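GlcNAc Inducible Gene 2, GIG2 (Candida albicans, PDB 6AKZ) binds iron through a cupin-type core and is probably an oxygenase of the DUF1479 family, its gene being inducible by N-acetylglucosamine. Local coordinates at residues A[249-261]-A[371-384]. Numbering follows the deposited sequence.
Sequences ICSSFRTLQGWLA and YYGQTPLSITNIQT
The side-chain amide of N381 meets both the N and the O of F253, in the manner of a neighbouring backbone. Its OD1 accepts F253 N at 2.9 Å, and its ND2 returns a bond to F253 O at 2.8 Å, nearly straight (168°) and on a lone pair in the carbonyl plane. The same ND2 donates to P376 O, so both amide hydrogens are used and the amide's rotation is fixed. Further along, T255 OG1 donates to Q374 OE1 at 2.6 Å, in the plane of that carbonyl; Q374 CG, anti to the backbone N (chi1 -179°), starts the extended chain that carries the amide past T255 and alongside L256. Backbone bonds from Q374 N to L256 O and from Y372 N to G258 O run the chains together toward the antiparallel pair W259/Y371. Packing flanks these bonds: the side chains of F253 and P376 cross at about a right angle, with S378 OG in plane at the F253 ring edge, while the five-membered ring of W259 points its edge at the face of Y371, offset, planes at 79°. Q257 NE2 hydrogen-bonds D194 OD2, D194 being an iron ligand. Beyond W259/Y371 the contact thus passes to side-chain bonds, one asparagine amide holding F253's backbone near helix 382-394.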
loop_
_atom_site.group_PDB
_atom_site.type_symbol
_atom_site.label_atom_id
_atom_site.label_comp_id
_atom_site.label_asym_id
_atom_site.label_seq_id
_atom_site.Cartn_x
_atom_site.Cartn_y
_atom_site.Cartn_z
ATOM N N ILE A 249 -2.241 -6.788 -10.524
ATOM C CA ILE A 249 -2.933 -5.505 -10.301
ATOM C C ILE A 249 -3.725 -5.642 -9.033
ATOM O O ILE A 249 -4.438 -6.608 -8.917
ATOM C CB ILE A 249 -3.996 -5.285 -11.390
ATOM C CG1 ILE A 249 -3.356 -5.184 -12.792
ATOM C CG2 ILE A 249 -4.873 -4.089 -11.020
ATOM C CD1 ILE A 249 -2.765 -3.844 -13.158
ATOM N N CYS A 250 -3.642 -4.693 -8.111
ATOM C CA CYS A 250 -4.544 -4.712 -6.937
ATOM C C CYS A 250 -5.651 -3.689 -7.162
ATOM O O CYS A 250 -5.388 -2.534 -7.398
ATOM C CB CYS A 250 -3.796 -4.477 -5.644
ATOM S SG CYS A 250 -4.856 -3.891 -4.276
ATOM N N SER A 251 -6.902 -4.122 -7.070
ATOM C CA SER A 251 -8.044 -3.324 -7.473
ATOM C C SER A 251 -8.483 -2.299 -6.436
ATOM O O SER A 251 -9.320 -1.496 -6.753
ATOM C CB SER A 251 -9.270 -4.235 -7.741
ATOM O OG SER A 251 -9.074 -4.886 -8.950
ATOM N N SER A 252 -7.968 -2.323 -5.231
ATOM C CA SER A 252 -8.367 -1.349 -4.204
ATOM C C SER A 252 -7.302 -0.228 -4.066
ATOM O O SER A 252 -6.144 -0.397 -4.453
ATOM C CB SER A 252 -8.523 -2.078 -2.866
ATOM O OG SER A 252 -7.232 -2.520 -2.380
ATOM N N PHE A 253 -7.752 0.915 -3.568
ATOM C CA PHE A 253 -6.935 2.060 -3.171
ATOM C C PHE A 253 -6.572 1.842 -1.731
ATOM O O PHE A 253 -7.452 1.942 -0.846
ATOM C CB PHE A 253 -7.716 3.357 -3.362
ATOM C CG PHE A 253 -7.116 4.538 -2.724
ATOM C CD1 PHE A 253 -5.741 4.835 -2.859
ATOM C CD2 PHE A 253 -7.888 5.385 -1.991
ATOM C CE1 PHE A 253 -5.201 5.955 -2.241
ATOM C CE2 PHE A 253 -7.338 6.489 -1.341
ATOM C CZ PHE A 253 -5.993 6.778 -1.461
ATOM N N ARG A 254 -5.306 1.460 -1.461
ATOM C CA ARG A 254 -4.899 1.211 -0.068
ATOM C C ARG A 254 -3.909 2.365 0.253
ATOM O O ARG A 254 -3.006 2.628 -0.557
ATOM C CB ARG A 254 -4.160 -0.135 0.062
ATOM C CG ARG A 254 -5.009 -1.358 -0.335
ATOM C CD ARG A 254 -4.210 -2.638 -0.296
ATOM N NE ARG A 254 -3.173 -2.641 -1.329
ATOM C CZ ARG A 254 -2.241 -3.584 -1.466
ATOM N NH1 ARG A 254 -2.278 -4.650 -0.694
ATOM N NH2 ARG A 254 -1.345 -3.498 -2.462
ATOM N N THR A 255 -4.124 3.041 1.372
ATOM C CA THR A 255 -3.240 4.056 1.887
ATOM C C THR A 255 -2.013 3.394 2.483
ATOM O O THR A 255 -0.900 3.974 2.401
ATOM C CB THR A 255 -3.924 4.904 2.967
ATOM O OG1 THR A 255 -4.654 4.078 3.903
ATOM C CG2 THR A 255 -4.937 5.806 2.340
ATOM N N LEU A 256 -2.229 2.257 3.139
ATOM C CA LEU A 256 -1.146 1.535 3.764
ATOM C C LEU A 256 -1.217 0.103 3.425
ATOM O O LEU A 256 -2.334 -0.467 3.431
ATOM C CB LEU A 256 -1.258 1.643 5.279
ATOM C CG LEU A 256 -1.169 3.034 5.907
ATOM C CD1 LEU A 256 -1.421 2.877 7.415
ATOM C CD2 LEU A 256 0.194 3.659 5.630
ATOM N N GLN A 257 -0.073 -0.543 3.234
ATOM C CA GLN A 257 -0.037 -2.013 3.189
ATOM C C GLN A 257 0.329 -2.452 4.596
ATOM O O GLN A 257 0.899 -1.707 5.389
ATOM C CB GLN A 257 1.025 -2.540 2.257
ATOM C CG GLN A 257 0.776 -2.230 0.761
ATOM C CD GLN A 257 1.719 -2.993 -0.165
ATOM O OE1 GLN A 257 1.848 -4.194 -0.023
ATOM N NE2 GLN A 257 2.283 -2.331 -1.170
ATOM N N GLY A 258 -0.027 -3.667 4.896
ATOM C CA GLY A 258 0.202 -4.209 6.227
ATOM C C GLY A 258 0.080 -5.682 6.399
ATOM O O GLY A 258 -0.551 -6.346 5.551
ATOM N N TRP A 259 0.525 -6.154 7.552
ATOM C CA TRP A 259 0.218 -7.519 7.949
ATOM C C TRP A 259 0.439 -7.775 9.398
ATOM O O TRP A 259 1.143 -6.967 10.107
ATOM C CB TRP A 259 1.083 -8.495 7.149
ATOM C CG TRP A 259 2.557 -8.258 7.018
ATOM C CD1 TRP A 259 3.193 -7.947 5.836
ATOM C CD2 TRP A 259 3.630 -8.432 7.992
ATOM N NE1 TRP A 259 4.564 -7.906 6.024
ATOM C CE2 TRP A 259 4.866 -8.219 7.298
ATOM C CE3 TRP A 259 3.675 -8.745 9.348
ATOM C CZ2 TRP A 259 6.088 -8.245 7.925
ATOM C CZ3 TRP A 259 4.901 -8.802 9.989
ATOM C CH2 TRP A 259 6.081 -8.551 9.292
ATOM N N LEU A 260 -0.244 -8.804 9.846
ATOM C CA LEU A 260 -0.171 -9.319 11.224
ATOM C C LEU A 260 0.786 -10.478 11.279
ATOM O O LEU A 260 0.638 -11.442 10.509
ATOM C CB LEU A 260 -1.551 -9.764 11.734
ATOM C CG LEU A 260 -1.634 -10.472 13.130
ATOM C CD1 LEU A 260 -1.345 -9.441 14.180
ATOM C CD2 LEU A 260 -3.025 -11.012 13.277
ATOM N N ALA A 261 1.744 -10.422 12.183
ATOM C CA ALA A 261 2.736 -11.495 12.394
ATOM C C ALA A 261 2.162 -12.739 13.078
ATOM O O ALA A 261 1.637 -12.650 14.185
ATOM C CB ALA A 261 3.929 -10.972 13.222
ATOM N N TYR A 371 -1.977 -10.847 5.601
ATOM C CA TYR A 371 -2.014 -9.553 4.939
ATOM C C TYR A 371 -3.327 -8.848 5.196
ATOM O O TYR A 371 -4.388 -9.455 5.030
ATOM C CB TYR A 371 -1.804 -9.644 3.429
ATOM C CG TYR A 371 -0.338 -10.028 3.100
ATOM C CD1 TYR A 371 0.643 -9.070 2.968
ATOM C CD2 TYR A 371 0.022 -11.360 3.026
ATOM C CE1 TYR A 371 1.986 -9.422 2.723
ATOM C CE2 TYR A 371 1.357 -11.708 2.757
ATOM C CZ TYR A 371 2.325 -10.762 2.622
ATOM O OH TYR A 371 3.665 -11.117 2.407
ATOM N N TYR A 372 -3.233 -7.568 5.561
ATOM C CA TYR A 372 -4.426 -6.701 5.790
ATOM C C TYR A 372 -3.971 -5.268 5.706
ATOM O O TYR A 372 -3.153 -4.868 6.533
ATOM C CB TYR A 372 -5.087 -7.096 7.151
ATOM C CG TYR A 372 -6.384 -6.391 7.436
ATOM C CD1 TYR A 372 -7.352 -6.218 6.401
ATOM C CD2 TYR A 372 -6.731 -6.043 8.744
ATOM C CE1 TYR A 372 -8.573 -5.592 6.690
ATOM C CE2 TYR A 372 -7.926 -5.360 9.004
ATOM C CZ TYR A 372 -8.813 -5.147 7.974
ATOM O OH TYR A 372 -10.007 -4.490 8.175
ATOM N N GLY A 373 -4.472 -4.502 4.699
ATOM C CA GLY A 373 -4.102 -3.180 4.392
ATOM C C GLY A 373 -5.156 -2.240 4.848
ATOM O O GLY A 373 -6.290 -2.641 5.199
ATOM N N GLN A 374 -4.783 -0.954 4.869
ATOM C CA GLN A 374 -5.758 0.072 5.098
ATOM C C GLN A 374 -6.433 0.521 3.825
ATOM O O GLN A 374 -5.754 0.978 2.903
ATOM C CB GLN A 374 -5.042 1.267 5.760
ATOM C CG GLN A 374 -6.010 2.410 6.070
ATOM C CD GLN A 374 -5.367 3.448 6.951
ATOM O OE1 GLN A 374 -4.570 4.198 6.504
ATOM N NE2 GLN A 374 -5.814 3.545 8.226
ATOM N N THR A 375 -7.756 0.392 3.780
ATOM C CA THR A 375 -8.531 0.659 2.600
ATOM C C THR A 375 -9.696 1.569 3.075
ATOM O O THR A 375 -10.712 1.119 3.594
ATOM C CB THR A 375 -9.092 -0.663 2.067
ATOM O OG1 THR A 375 -8.012 -1.570 1.801
ATOM C CG2 THR A 375 -9.908 -0.431 0.821
ATOM N N PRO A 376 -9.547 2.884 2.933
ATOM C CA PRO A 376 -10.623 3.762 3.399
ATOM C C PRO A 376 -11.850 3.722 2.502
ATOM O O PRO A 376 -11.741 3.475 1.285
ATOM C CB PRO A 376 -9.955 5.171 3.352
ATOM C CG PRO A 376 -8.954 5.025 2.166
ATOM C CD PRO A 376 -8.418 3.598 2.310
ATOM N N LEU A 377 -12.984 3.982 3.138
ATOM C CA LEU A 377 -14.196 4.202 2.411
ATOM C C LEU A 377 -13.992 5.427 1.522
ATOM O O LEU A 377 -13.777 6.531 1.998
ATOM C CB LEU A 377 -15.422 4.343 3.323
ATOM C CG LEU A 377 -16.741 4.747 2.589
ATOM C CD1 LEU A 377 -17.139 3.622 1.652
ATOM C CD2 LEU A 377 -17.790 4.903 3.707
ATOM N N SER A 378 -13.963 5.200 0.259
ATOM C CA SER A 378 -13.635 6.284 -0.717
ATOM C C SER A 378 -14.141 5.971 -2.043
ATOM O O SER A 378 -14.487 4.818 -2.372
ATOM C CB SER A 378 -12.086 6.571 -0.756
ATOM O OG SER A 378 -11.437 5.532 -1.459
ATOM N N ILE A 379 -14.222 6.981 -2.876
ATOM C CA ILE A 379 -14.904 6.788 -4.202
ATOM C C ILE A 379 -14.310 5.676 -5.088
ATOM O O ILE A 379 -15.067 4.902 -5.722
ATOM C CB ILE A 379 -15.070 8.122 -4.924
ATOM C CG1 ILE A 379 -16.099 8.021 -6.026
ATOM C CG2 ILE A 379 -13.785 8.687 -5.480
ATOM C CD1 ILE A 379 -17.498 7.826 -5.487
ATOM N N THR A 380 -12.995 5.497 -5.056
ATOM C CA THR A 380 -12.351 4.447 -5.907
ATOM C C THR A 380 -12.395 3.073 -5.206
ATOM O O THR A 380 -11.838 2.153 -5.758
ATOM C CB THR A 380 -10.923 4.806 -6.364
ATOM O OG1 THR A 380 -10.035 4.930 -5.227
ATOM C CG2 THR A 380 -10.879 6.141 -7.155
ATOM N N ASN A 381 -12.936 3.005 -3.971
ATOM C CA ASN A 381 -13.088 1.794 -3.201
ATOM C C ASN A 381 -14.531 1.271 -3.164
ATOM O O ASN A 381 -14.804 0.265 -2.524
ATOM C CB ASN A 381 -12.513 1.947 -1.801
ATOM C CG ASN A 381 -11.016 1.711 -1.798
ATOM O OD1 ASN A 381 -10.530 0.952 -2.672
ATOM N ND2 ASN A 381 -10.256 2.412 -0.957
ATOM N N ILE A 382 -15.448 1.950 -3.818
ATOM C CA ILE A 382 -16.834 1.427 -3.825
ATOM C C ILE A 382 -16.884 0.090 -4.582
ATOM O O ILE A 382 -17.594 -0.865 -4.166
ATOM C CB ILE A 382 -17.807 2.464 -4.382
ATOM C CG1 ILE A 382 -17.799 3.732 -3.526
ATOM C CG2 ILE A 382 -19.181 1.846 -4.489
ATOM C CD1 ILE A 382 -18.246 3.564 -2.101
ATOM N N GLN A 383 -16.089 -0.052 -5.632
ATOM C CA GLN A 383 -16.089 -1.378 -6.328
ATOM C C GLN A 383 -15.535 -2.484 -5.453
ATOM O O GLN A 383 -16.011 -3.591 -5.468
ATOM C CB GLN A 383 -15.283 -1.291 -7.618
ATOM C CG GLN A 383 -15.974 -0.467 -8.661
ATOM C CD GLN A 383 -17.201 -1.117 -9.299
ATOM O OE1 GLN A 383 -17.643 -2.238 -8.940
ATOM N NE2 GLN A 383 -17.770 -0.404 -10.271
ATOM N N THR A 384 -14.570 -2.145 -4.633
ATOM C CA THR A 384 -14.015 -3.055 -3.677
ATOM C C THR A 384 -15.060 -3.467 -2.640
ATOM O O THR A 384 -15.179 -4.648 -2.379
ATOM C CB THR A 384 -12.745 -2.474 -2.966
ATOM O OG1 THR A 384 -11.728 -2.387 -3.958
ATOM C CG2 THR A 384 -12.281 -3.325 -1.813
HETATM O O HOH W 1 -12.376 -0.412 -5.789
HETATM O O HOH W 2 5.795 -9.166 3.211
#